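Local coordinates for RNA-dependent RNA polymerase (Taggert virus, PDB 6DX3), which carries a viral ovarian tumor (OTU) domain, a cysteine protease that probably acts as a deubiquitinase, cleaving ubiquitin from modified proteins, at residues Thr76-Thr81 / Ser101-Asn106; Val116-Glu121 / Tyr129-Gly134; Gly38-His43 / Arg148-Tyr153. One frame throughout, in Å; residues are numbered along the deposited sequence.

Contact 1: Thr76-Thr81 / Ser101-Asn106; sequences TEETKT and SSLEVN
With CG anti to the backbone N (chi1 -177°) and the chain extended beyond it, Glu78 reaches from its 3-10 turn to the N-terminal part of helix 102-112, where its carboxylate meets Ser102 and Asn106. The Ser102 hydroxyl, placed between its own backbone N and carbonyl carbon (chi1 68°), donates from OG to Glu78 OE1 over 2.8 Å, on the syn side and somewhat above the carboxylate plane. One turn further along, Asn106 ND2 donates to Glu78 OE2 at 2.8 Å in a nearly straight bond (173°) that lies in the amide plane and uses the anti lone pair. Carboxylate and amide planes are steeply inclined, and the two side chains slide past one another in opposite directions. Glu78 OE2 also takes a hydrogen bond from Tyr133, so this buried carboxylate is gripped through both oxygens; these donors, and the nearby helix N-terminus, would be expected to stabilise its negative charge. Packing contacts flank the polar ones. Leu103 CD1 lies 3.8 Å from Glu78 CG and 4.1 Å from Thr79 CG2, and Thr76 CG2 meets the Asn106 amide tip to tip, 3.7 Å from ND2. Thr79 OG1 closes the turn by bonding Thr76 O, and Thr76 OG1 bonds to Phe72 O. Gln110 NE2 bonds both Thr76 OG1 and Asn106 OD1, tying the two together. A carboxylate bridging positions i and i+4 at the start of a helix thus joins the loop after helix 57-72 to helix 102-112, within the helical part of the OTU fold.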
loop_
_atom_site.group_PDB
_atom_site.type_symbol
_atom_site.label_atom_id
_atom_site.label_comp_id
_atom_site.label_asym_id
_atom_site.label_seq_id
_atom_site.Cartn_x
_atom_site.Cartn_y
_atom_site.Cartn_z
ATOM N N THR A 76 15.400 5.689 -4.801
ATOM C CA THR A 76 14.410 4.622 -4.709
ATOM C C THR A 76 14.637 3.674 -5.881
ATOM O O THR A 76 14.375 4.035 -7.036
ATOM C CB THR A 76 12.990 5.189 -4.709
ATOM O OG1 THR A 76 12.859 6.149 -3.649
ATOM C CG2 THR A 76 11.967 4.077 -4.500
ATOM N N GLU A 77 15.124 2.464 -5.583
ATOM C CA GLU A 77 15.487 1.528 -6.644
ATOM C C GLU A 77 14.277 1.089 -7.457
ATOM O O GLU A 77 14.413 0.772 -8.644
ATOM C CB GLU A 77 16.195 0.302 -6.062
ATOM C CG GLU A 77 17.462 0.624 -5.291
ATOM C CD GLU A 77 18.488 1.357 -6.133
ATOM O OE1 GLU A 77 18.862 0.845 -7.209
ATOM O OE2 GLU A 77 18.916 2.458 -5.724
ATOM N N GLU A 78 13.093 1.054 -6.843
ATOM C CA GLU A 78 11.902 0.618 -7.564
ATOM C C GLU A 78 11.600 1.503 -8.768
ATOM O O GLU A 78 10.950 1.044 -9.714
ATOM C CB GLU A 78 10.697 0.576 -6.615
ATOM C CG GLU A 78 9.426 0.058 -7.272
ATOM C CD GLU A 78 8.429 -0.527 -6.289
ATOM O OE1 GLU A 78 7.500 -1.216 -6.753
ATOM O OE2 GLU A 78 8.567 -0.300 -5.067
ATOM N N THR A 79 12.078 2.751 -8.776
ATOM C CA THR A 79 11.841 3.608 -9.931
ATOM C C THR A 79 12.553 3.112 -11.184
ATOM O O THR A 79 12.138 3.460 -12.294
ATOM C CB THR A 79 12.281 5.046 -9.643
ATOM O OG1 THR A 79 13.710 5.115 -9.623
ATOM C CG2 THR A 79 11.724 5.534 -8.307
ATOM N N LYS A 80 13.594 2.291 -11.039
ATOM C CA LYS A 80 14.453 1.984 -12.178
ATOM C C LYS A 80 13.793 1.057 -13.192
ATOM O O LYS A 80 14.279 0.954 -14.324
ATOM C CB LYS A 80 15.770 1.385 -11.685
ATOM C CG LYS A 80 16.704 2.411 -11.048
ATOM C CD LYS A 80 17.807 1.737 -10.252
ATOM C CE LYS A 80 18.901 2.722 -9.868
ATOM N NZ LYS A 80 19.915 2.101 -8.966
ATOM N N THR A 81 12.694 0.394 -12.830
ATOM C CA THR A 81 11.988 -0.488 -13.751
ATOM C C THR A 81 10.654 0.099 -14.209
ATOM O O THR A 81 9.775 -0.644 -14.659
ATOM C CB THR A 81 11.773 -1.861 -13.115
ATOM O OG1 THR A 81 11.239 -1.703 -11.797
ATOM C CG2 THR A 81 13.090 -2.620 -13.032
ATOM N N SER A 101 -0.155 2.245 -7.491
ATOM C CA SER A 101 0.561 0.974 -7.564
ATOM C C SER A 101 1.523 0.880 -6.383
ATOM O O SER A 101 1.551 1.749 -5.506
ATOM C CB SER A 101 1.287 0.836 -8.910
ATOM O OG SER A 101 2.394 1.722 -8.984
ATOM N N SER A 102 2.334 -0.182 -6.370
ATOM C CA SER A 102 3.236 -0.421 -5.245
ATOM C C SER A 102 4.310 0.654 -5.130
ATOM O O SER A 102 4.803 0.917 -4.027
ATOM C CB SER A 102 3.879 -1.805 -5.374
ATOM O OG SER A 102 4.779 -1.852 -6.471
ATOM N N LEU A 103 4.688 1.287 -6.242
ATOM C CA LEU A 103 5.693 2.344 -6.173
ATOM C C LEU A 103 5.178 3.552 -5.401
ATOM O O LEU A 103 5.956 4.221 -4.713
ATOM C CB LEU A 103 6.129 2.756 -7.579
ATOM C CG LEU A 103 7.108 3.933 -7.657
ATOM C CD1 LEU A 103 8.359 3.652 -6.836
ATOM C CD2 LEU A 103 7.471 4.231 -9.104
ATOM N N GLU A 104 3.880 3.845 -5.501
ATOM C CA GLU A 104 3.308 4.929 -4.709
ATOM C C GLU A 104 3.245 4.560 -3.234
ATOM O O GLU A 104 3.405 5.433 -2.370
ATOM C CB GLU A 104 1.916 5.286 -5.233
ATOM C CG GLU A 104 1.909 5.960 -6.605
ATOM C CD GLU A 104 2.298 5.015 -7.730
ATOM O OE1 GLU A 104 3.472 5.047 -8.155
ATOM O OE2 GLU A 104 1.436 4.237 -8.181
ATOM N N VAL A 105 3.009 3.284 -2.923
ATOM C CA VAL A 105 3.142 2.827 -1.543
ATOM C C VAL A 105 4.580 2.995 -1.077
ATOM O O VAL A 105 4.839 3.429 0.053
ATOM C CB VAL A 105 2.681 1.365 -1.409
ATOM C CG1 VAL A 105 2.920 0.877 0.008
ATOM C CG2 VAL A 105 1.226 1.214 -1.801
ATOM N N ASN A 106 5.535 2.644 -1.941
ATOM C CA ASN A 106 6.951 2.817 -1.633
ATOM C C ASN A 106 7.243 4.244 -1.188
ATOM O O ASN A 106 7.831 4.469 -0.124
ATOM C CB ASN A 106 7.785 2.444 -2.865
ATOM C CG ASN A 106 9.257 2.242 -2.547
ATOM O OD1 ASN A 106 9.822 2.915 -1.682
ATOM N ND2 ASN A 106 9.891 1.315 -3.260
#

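Contact 2: Val116-Glu121 / Tyr129-Gly134; sequences VYIWHE and YVVRYG
Val130 CG2 sits over the centre of the Trp119 six-membered ring, 3.9 Å from its centroid, in a CH-pi contact. Next to it on the same face of the sheet, Arg132 CG, anti to its backbone N (chi1 -175°), covers a face of the Tyr117 ring toward its rim, 4.0 Å from the centroid. Arg132 and Tyr117 lie side by side, pointing the same way, with Arg132 CD 3.4 Å from Tyr117 OH; the hydroxyl lies at the edge of the guanidinium, whose plane is turned 65° from the ring, and bonds to Asp136 O, while Arg132 makes cation-pi contacts with Trp9 and Tyr17. Across the sheet, the His120 and Tyr129 rings are nearly parallel (16°) but slid apart, so that they barely overlap: Tyr129 CE2 lies over the rim of the imidazole face, 3.3 Å from His120 CG, and His120 CB lies over the tyrosine face. His120 ND1 is held by Asp128. On this face, too, Ile118 CB packs on Val131 CG2 at 3.7 Å, and Ile118 CD1 touches the edge of the Tyr133 ring at CE2, 3.8 Å away. The backbones form an antiparallel ladder: Val116 and Tyr133 exchange two hydrogen bonds, and Ile118 N to Val131 O (2.9 Å) is answered by Val131 N to Ile118 O (3.2 Å). Tyr117 with Arg132 and Trp119 with Val130 are the non-hydrogen-bonded pairs between. This hairpin lies inside the mixed sheet: strand 126-133 is flanked by strand 17-24, strand 116-121 by the parallel strand 142-147, and helix 102-112 packs on Val116, Ile118 and Tyr133.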
loop_
_atom_site.group_PDB
_atom_site.type_symbol
_atom_site.label_atom_id
_atom_site.label_comp_id
_atom_site.label_asym_id
_atom_site.label_seq_id
_atom_site.Cartn_x
_atom_site.Cartn_y
_atom_site.Cartn_z
ATOM N N VAL A 116 4.044 -0.678 5.416
ATOM C CA VAL A 116 2.854 -1.083 4.677
ATOM C C VAL A 116 3.059 -2.492 4.143
ATOM O O VAL A 116 4.060 -2.768 3.473
ATOM C CB VAL A 116 2.531 -0.117 3.522
ATOM C CG1 VAL A 116 1.299 -0.598 2.766
ATOM C CG2 VAL A 116 2.318 1.297 4.048
ATOM N N TYR A 117 2.114 -3.378 4.444
ATOM C CA TYR A 117 2.045 -4.704 3.846
ATOM C C TYR A 117 1.039 -4.662 2.705
ATOM O O TYR A 117 -0.065 -4.132 2.871
ATOM C CB TYR A 117 1.615 -5.758 4.869
ATOM C CG TYR A 117 2.622 -6.085 5.953
ATOM C CD1 TYR A 117 3.007 -7.397 6.188
ATOM C CD2 TYR A 117 3.164 -5.090 6.758
ATOM C CE1 TYR A 117 3.914 -7.709 7.181
ATOM C CE2 TYR A 117 4.073 -5.391 7.751
ATOM C CZ TYR A 117 4.444 -6.703 7.959
ATOM O OH TYR A 117 5.348 -7.014 8.947
ATOM N N ILE A 118 1.414 -5.218 1.557
ATOM C CA ILE A 118 0.523 -5.329 0.406
ATOM C C ILE A 118 0.299 -6.811 0.146
ATOM O O ILE A 118 1.203 -7.511 -0.329
ATOM C CB ILE A 118 1.084 -4.633 -0.841
ATOM C CG1 ILE A 118 1.550 -3.214 -0.510
ATOM C CG2 ILE A 118 0.030 -4.598 -1.940
ATOM C CD1 ILE A 118 2.112 -2.470 -1.714
ATOM N N TRP A 119 -0.902 -7.289 0.457
ATOM C CA TRP A 119 -1.247 -8.693 0.281
ATOM C C TRP A 119 -1.898 -8.889 -1.082
ATOM O O TRP A 119 -2.872 -8.208 -1.415
ATOM C CB TRP A 119 -2.185 -9.162 1.396
ATOM C CG TRP A 119 -1.649 -8.903 2.776
ATOM C CD1 TRP A 119 -1.631 -7.709 3.440
ATOM C CD2 TRP A 119 -1.057 -9.863 3.661
ATOM N NE1 TRP A 119 -1.062 -7.867 4.682
ATOM C CE2 TRP A 119 -0.705 -9.180 4.843
ATOM C CE3 TRP A 119 -0.790 -11.233 3.568
ATOM C CZ2 TRP A 119 -0.099 -9.820 5.924
ATOM C CZ3 TRP A 119 -0.190 -11.867 4.642
ATOM C CH2 TRP A 119 0.151 -11.161 5.804
ATOM N N HIS A 120 -1.359 -9.817 -1.866
ATOM C CA HIS A 120 -1.840 -10.045 -3.222
ATOM C C HIS A 120 -2.867 -11.170 -3.229
ATOM O O HIS A 120 -2.550 -12.310 -2.876
ATOM C CB HIS A 120 -0.692 -10.380 -4.169
ATOM C CG HIS A 120 -1.150 -10.889 -5.499
ATOM N ND1 HIS A 120 -1.220 -12.233 -5.795
ATOM C CD2 HIS A 120 -1.578 -10.237 -6.606
ATOM C CE1 HIS A 120 -1.664 -12.387 -7.030
ATOM N NE2 HIS A 120 -1.890 -11.190 -7.544
ATOM N N GLU A 121 -4.087 -10.846 -3.652
ATOM C CA GLU A 121 -5.147 -11.832 -3.780
ATOM C C GLU A 121 -5.000 -12.591 -5.092
ATOM O O GLU A 121 -4.943 -11.986 -6.168
ATOM C CB GLU A 121 -6.514 -11.150 -3.718
ATOM C CG GLU A 121 -7.699 -12.092 -3.831
ATOM C CD GLU A 121 -9.012 -11.349 -3.963
ATOM O OE1 GLU A 121 -9.037 -10.319 -4.665
ATOM O OE2 GLU A 121 -10.013 -11.778 -3.347
ATOM N N TYR A 129 1.118 -14.206 -1.964
ATOM C CA TYR A 129 2.380 -13.553 -1.638
ATOM C C TYR A 129 2.086 -12.184 -1.043
ATOM O O TYR A 129 0.984 -11.646 -1.182
ATOM C CB TYR A 129 3.312 -13.448 -2.857
ATOM C CG TYR A 129 3.019 -12.329 -3.841
ATOM C CD1 TYR A 129 3.474 -11.035 -3.611
ATOM C CD2 TYR A 129 2.331 -12.580 -5.022
ATOM C CE1 TYR A 129 3.222 -10.015 -4.508
ATOM C CE2 TYR A 129 2.081 -11.565 -5.933
ATOM C CZ TYR A 129 2.527 -10.284 -5.667
ATOM O OH TYR A 129 2.282 -9.267 -6.561
ATOM N N VAL A 130 3.093 -11.630 -0.373
ATOM C CA VAL A 130 2.985 -10.341 0.298
ATOM C C VAL A 130 4.310 -9.606 0.146
ATOM O O VAL A 130 5.379 -10.227 0.144
ATOM C CB VAL A 130 2.601 -10.516 1.788
ATOM C CG1 VAL A 130 3.660 -11.327 2.529
ATOM C CG2 VAL A 130 2.379 -9.167 2.461
ATOM N N VAL A 131 4.242 -8.286 -0.016
ATOM C CA VAL A 131 5.431 -7.445 -0.022
ATOM C C VAL A 131 5.316 -6.446 1.120
ATOM O O VAL A 131 4.217 -6.011 1.484
ATOM C CB VAL A 131 5.649 -6.721 -1.371
ATOM C CG1 VAL A 131 5.729 -7.730 -2.511
ATOM C CG2 VAL A 131 4.554 -5.704 -1.623
ATOM N N ARG A 132 6.461 -6.092 1.696
ATOM C CA ARG A 132 6.507 -5.213 2.856
ATOM C C ARG A 132 7.446 -4.055 2.571
ATOM O O ARG A 132 8.626 -4.266 2.270
ATOM C CB ARG A 132 6.959 -5.965 4.111
ATOM C CG ARG A 132 6.916 -5.111 5.375
ATOM C CD ARG A 132 7.443 -5.866 6.579
ATOM N NE ARG A 132 8.897 -5.967 6.561
ATOM C CZ ARG A 132 9.587 -6.911 7.189
ATOM N NH1 ARG A 132 8.952 -7.840 7.891
ATOM N NH2 ARG A 132 10.910 -6.927 7.117
ATOM N N TYR A 133 6.920 -2.838 2.663
ATOM C CA TYR A 133 7.719 -1.617 2.631
ATOM C C TYR A 133 7.881 -1.164 4.078
ATOM O O TYR A 133 6.982 -0.546 4.647
ATOM C CB TYR A 133 7.050 -0.549 1.771
ATOM C CG TYR A 133 6.985 -0.910 0.305
ATOM C CD1 TYR A 133 8.031 -0.600 -0.553
ATOM C CD2 TYR A 133 5.878 -1.565 -0.221
ATOM C CE1 TYR A 133 7.977 -0.928 -1.892
ATOM C CE2 TYR A 133 5.817 -1.901 -1.559
ATOM C CZ TYR A 133 6.868 -1.578 -2.392
ATOM O OH TYR A 133 6.813 -1.906 -3.729
ATOM N N GLY A 134 9.019 -1.487 4.675
ATOM C CA GLY A 134 9.284 -1.199 6.069
ATOM C C GLY A 134 9.667 -2.451 6.835
ATOM O O GLY A 134 9.770 -3.546 6.286
#

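Contact 3: Gly38-His43 / Arg148-Tyr153; sequences GNCLYH and RNHYDY
Cys40, at the start of helix 40-49, faces His150 of strand 150-156, the pairing expected of a clan CA cysteine peptidase such as an OTU protease. Cys40 comes right after the N-cap residue Asn39, and its SG sits between its own backbone N and carbonyl carbon (chi1 55°), a rotation that turns the sulfur to the strand. There SG accepts a weak hydrogen bond from Tyr151 N, 3.4 Å long and bent to 141°. The imidazole of His150 approaches the cysteine with ND1 3.8 Å from Cys40 CB and 3.9 Å from SG, so sulfur and imidazole are close neighbours, the sulfur oblique to the ring and 4.5 Å from SG to the His150 centroid. The far nitrogen is held more firmly. His150 NE2 donates to Asp152 OD1 over 2.7 Å, with the oxygen close to the ring plane while the nitrogen stands well above the carboxylate plane. This fixes the rotation of the imidazole, and the two residues together form the His-carboxylate bond that accompanies the Cys-His pair in many OTU proteases. Asp152 is itself positioned by a second shell: OD1 also accepts from Gln34 N, and OD2 forms a salt bridge with Arg147. Next along both segments, Leu41 and Tyr151 join helix and strand, lying side by side and pointing the same way. Leu41 CD1 stands over the centre of the Tyr151 ring, 3.6 Å from the centroid and almost on the normal, while Leu41 CB touches Tyr151 CD2 at 3.6 Å. Cys40 SG comes near the plane of that ring at its edge, and Tyr151 also stacks with His146 of the adjacent strand 142-147.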
loop_
_atom_site.group_PDB
_atom_site.type_symbol
_atom_site.label_atom_id
_atom_site.label_comp_id
_atom_site.label_asym_id
_atom_site.label_seq_id
_atom_site.Cartn_x
_atom_site.Cartn_y
_atom_site.Cartn_z
ATOM N N GLY A 38 -10.542 4.575 -9.374
ATOM C CA GLY A 38 -9.103 4.589 -9.552
ATOM C C GLY A 38 -8.310 5.165 -8.396
ATOM O O GLY A 38 -7.077 5.170 -8.462
ATOM N N ASN A 39 -8.971 5.650 -7.345
ATOM C CA ASN A 39 -8.294 6.202 -6.177
ATOM C C ASN A 39 -8.188 5.198 -5.035
ATOM O O ASN A 39 -7.746 5.563 -3.939
ATOM C CB ASN A 39 -9.021 7.461 -5.692
ATOM C CG ASN A 39 -9.141 8.526 -6.768
ATOM O OD1 ASN A 39 -8.176 8.841 -7.464
ATOM N ND2 ASN A 39 -10.336 9.089 -6.907
ATOM N N CYS A 40 -8.561 3.937 -5.280
ATOM C CA CYS A 40 -8.727 2.960 -4.207
ATOM C C CYS A 40 -7.442 2.716 -3.422
ATOM O O CYS A 40 -7.503 2.423 -2.221
ATOM C CB CYS A 40 -9.239 1.645 -4.790
ATOM S SG CYS A 40 -8.178 1.017 -6.101
ATOM N N LEU A 41 -6.277 2.799 -4.068
ATOM C CA LEU A 41 -5.032 2.661 -3.314
ATOM C C LEU A 41 -4.922 3.753 -2.257
ATOM O O LEU A 41 -4.612 3.479 -1.093
ATOM C CB LEU A 41 -3.819 2.699 -4.244
ATOM C CG LEU A 41 -2.493 2.706 -3.471
ATOM C CD1 LEU A 41 -2.266 1.368 -2.771
ATOM C CD2 LEU A 41 -1.312 3.053 -4.358
ATOM N N TYR A 42 -5.198 5.001 -2.648
ATOM C CA TYR A 42 -5.080 6.121 -1.721
ATOM C C TYR A 42 -6.176 6.097 -0.663
ATOM O O TYR A 42 -5.937 6.507 0.478
ATOM C CB TYR A 42 -5.095 7.435 -2.499
ATOM C CG TYR A 42 -4.060 7.464 -3.600
ATOM C CD1 TYR A 42 -2.705 7.441 -3.296
ATOM C CD2 TYR A 42 -4.432 7.497 -4.936
ATOM C CE1 TYR A 42 -1.746 7.459 -4.292
ATOM C CE2 TYR A 42 -3.478 7.516 -5.944
ATOM C CZ TYR A 42 -2.135 7.495 -5.612
ATOM O OH TYR A 42 -1.176 7.514 -6.597
ATOM N N HIS A 43 -7.376 5.630 -1.019
ATOM C CA HIS A 43 -8.421 5.409 -0.023
ATOM C C HIS A 43 -7.948 4.435 1.050
ATOM O O HIS A 43 -8.079 4.700 2.251
ATOM C CB HIS A 43 -9.684 4.865 -0.695
ATOM C CG HIS A 43 -10.491 5.896 -1.419
ATOM N ND1 HIS A 43 -11.148 6.921 -0.769
ATOM C CD2 HIS A 43 -10.770 6.046 -2.734
ATOM C CE1 HIS A 43 -11.787 7.662 -1.656
ATOM N NE2 HIS A 43 -11.573 7.154 -2.856
ATOM N N ARG A 148 -6.452 -7.506 -8.224
ATOM C CA ARG A 148 -6.305 -7.112 -9.598
ATOM C C ARG A 148 -5.854 -5.671 -9.516
ATOM O O ARG A 148 -4.857 -5.392 -8.994
ATOM C CB ARG A 148 -7.515 -7.367 -10.505
ATOM C CG ARG A 148 -8.045 -8.795 -10.467
ATOM C CD ARG A 148 -7.133 -9.878 -11.027
ATOM N NE ARG A 148 -7.199 -9.920 -12.468
ATOM C CZ ARG A 148 -7.998 -10.705 -13.166
ATOM N NH1 ARG A 148 -8.806 -11.571 -12.576
ATOM N NH2 ARG A 148 -7.975 -10.603 -14.465
ATOM N N ASN A 149 -6.580 -4.754 -10.048
ATOM C CA ASN A 149 -6.181 -3.358 -9.953
ATOM C C ASN A 149 -6.768 -2.644 -8.740
ATOM O O ASN A 149 -6.334 -1.530 -8.439
ATOM C CB ASN A 149 -6.578 -2.625 -11.239
ATOM C CG ASN A 149 -5.830 -3.141 -12.457
ATOM O OD1 ASN A 149 -4.695 -3.603 -12.355
ATOM N ND2 ASN A 149 -6.473 -3.075 -13.616
ATOM N N HIS A 150 -7.712 -3.259 -8.031
ATOM C CA HIS A 150 -8.365 -2.657 -6.873
ATOM C C HIS A 150 -7.558 -2.903 -5.600
ATOM O O HIS A 150 -6.853 -3.907 -5.473
ATOM C CB HIS A 150 -9.780 -3.222 -6.712
ATOM C CG HIS A 150 -10.540 -2.646 -5.556
ATOM N ND1 HIS A 150 -11.206 -1.442 -5.629
ATOM C CD2 HIS A 150 -10.751 -3.116 -4.303
ATOM C CE1 HIS A 150 -11.792 -1.192 -4.471
ATOM N NE2 HIS A 150 -11.531 -2.192 -3.650
ATOM N N TYR A 151 -7.687 -1.975 -4.648
ATOM C CA TYR A 151 -7.043 -2.075 -3.342
ATOM C C TYR A 151 -8.088 -1.895 -2.253
ATOM O O TYR A 151 -8.905 -0.972 -2.319
ATOM C CB TYR A 151 -5.943 -1.018 -3.173
ATOM C CG TYR A 151 -4.635 -1.320 -3.868
ATOM C CD1 TYR A 151 -3.679 -2.133 -3.266
ATOM C CD2 TYR A 151 -4.344 -0.772 -5.110
ATOM C CE1 TYR A 151 -2.478 -2.404 -3.888
ATOM C CE2 TYR A 151 -3.142 -1.035 -5.741
ATOM C CZ TYR A 151 -2.212 -1.855 -5.123
ATOM O OH TYR A 151 -1.016 -2.126 -5.748
ATOM N N ASP A 152 -8.059 -2.771 -1.253
ATOM C CA ASP A 152 -8.882 -2.621 -0.063
ATOM C C ASP A 152 -7.982 -2.572 1.164
ATOM O O ASP A 152 -6.821 -2.990 1.125
ATOM C CB ASP A 152 -9.899 -3.767 0.083
ATOM C CG ASP A 152 -11.073 -3.640 -0.874
ATOM O OD1 ASP A 152 -11.620 -2.528 -1.021
ATOM O OD2 ASP A 152 -11.447 -4.662 -1.484
ATOM N N TYR A 153 -8.528 -2.048 2.256
ATOM C CA TYR A 153 -7.827 -2.019 3.531
ATOM C C TYR A 153 -8.099 -3.302 4.303
ATOM O O TYR A 153 -9.200 -3.853 4.245
ATOM C CB TYR A 153 -8.259 -0.812 4.365
ATOM C CG TYR A 153 -7.504 -0.682 5.670
ATOM C CD1 TYR A 153 -6.172 -0.290 5.682
ATOM C CD2 TYR A 153 -8.120 -0.953 6.886
ATOM C CE1 TYR A 153 -5.471 -0.173 6.866
ATOM C CE2 TYR A 153 -7.423 -0.833 8.082
ATOM C CZ TYR A 153 -6.098 -0.442 8.062
ATOM O OH TYR A 153 -5.389 -0.319 9.236
#

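All three contacts are largely buried, but their chemistry differs. Contact 2 is a strand pairing within the sheet, with the largest buried area of the three. Contacts 1 and 3 each set a helix start against another element: a carboxylate binds the helix side chains in contact 1, whereas sulfur, imidazole and a leucine-tyrosine face meet in contact 3, whose strand side begins in an exposed loop and at the partly exposed His150. Contacts 1 and 2 meet where Tyr133 of the strand bonds Glu78 and packs on Asn106 of helix 102-112, and where Val105 packs on Val116; Val105 also touches Leu41 of contact 3. Contacts 2 and 3 share the sheet, where Ile118 meets Tyr151.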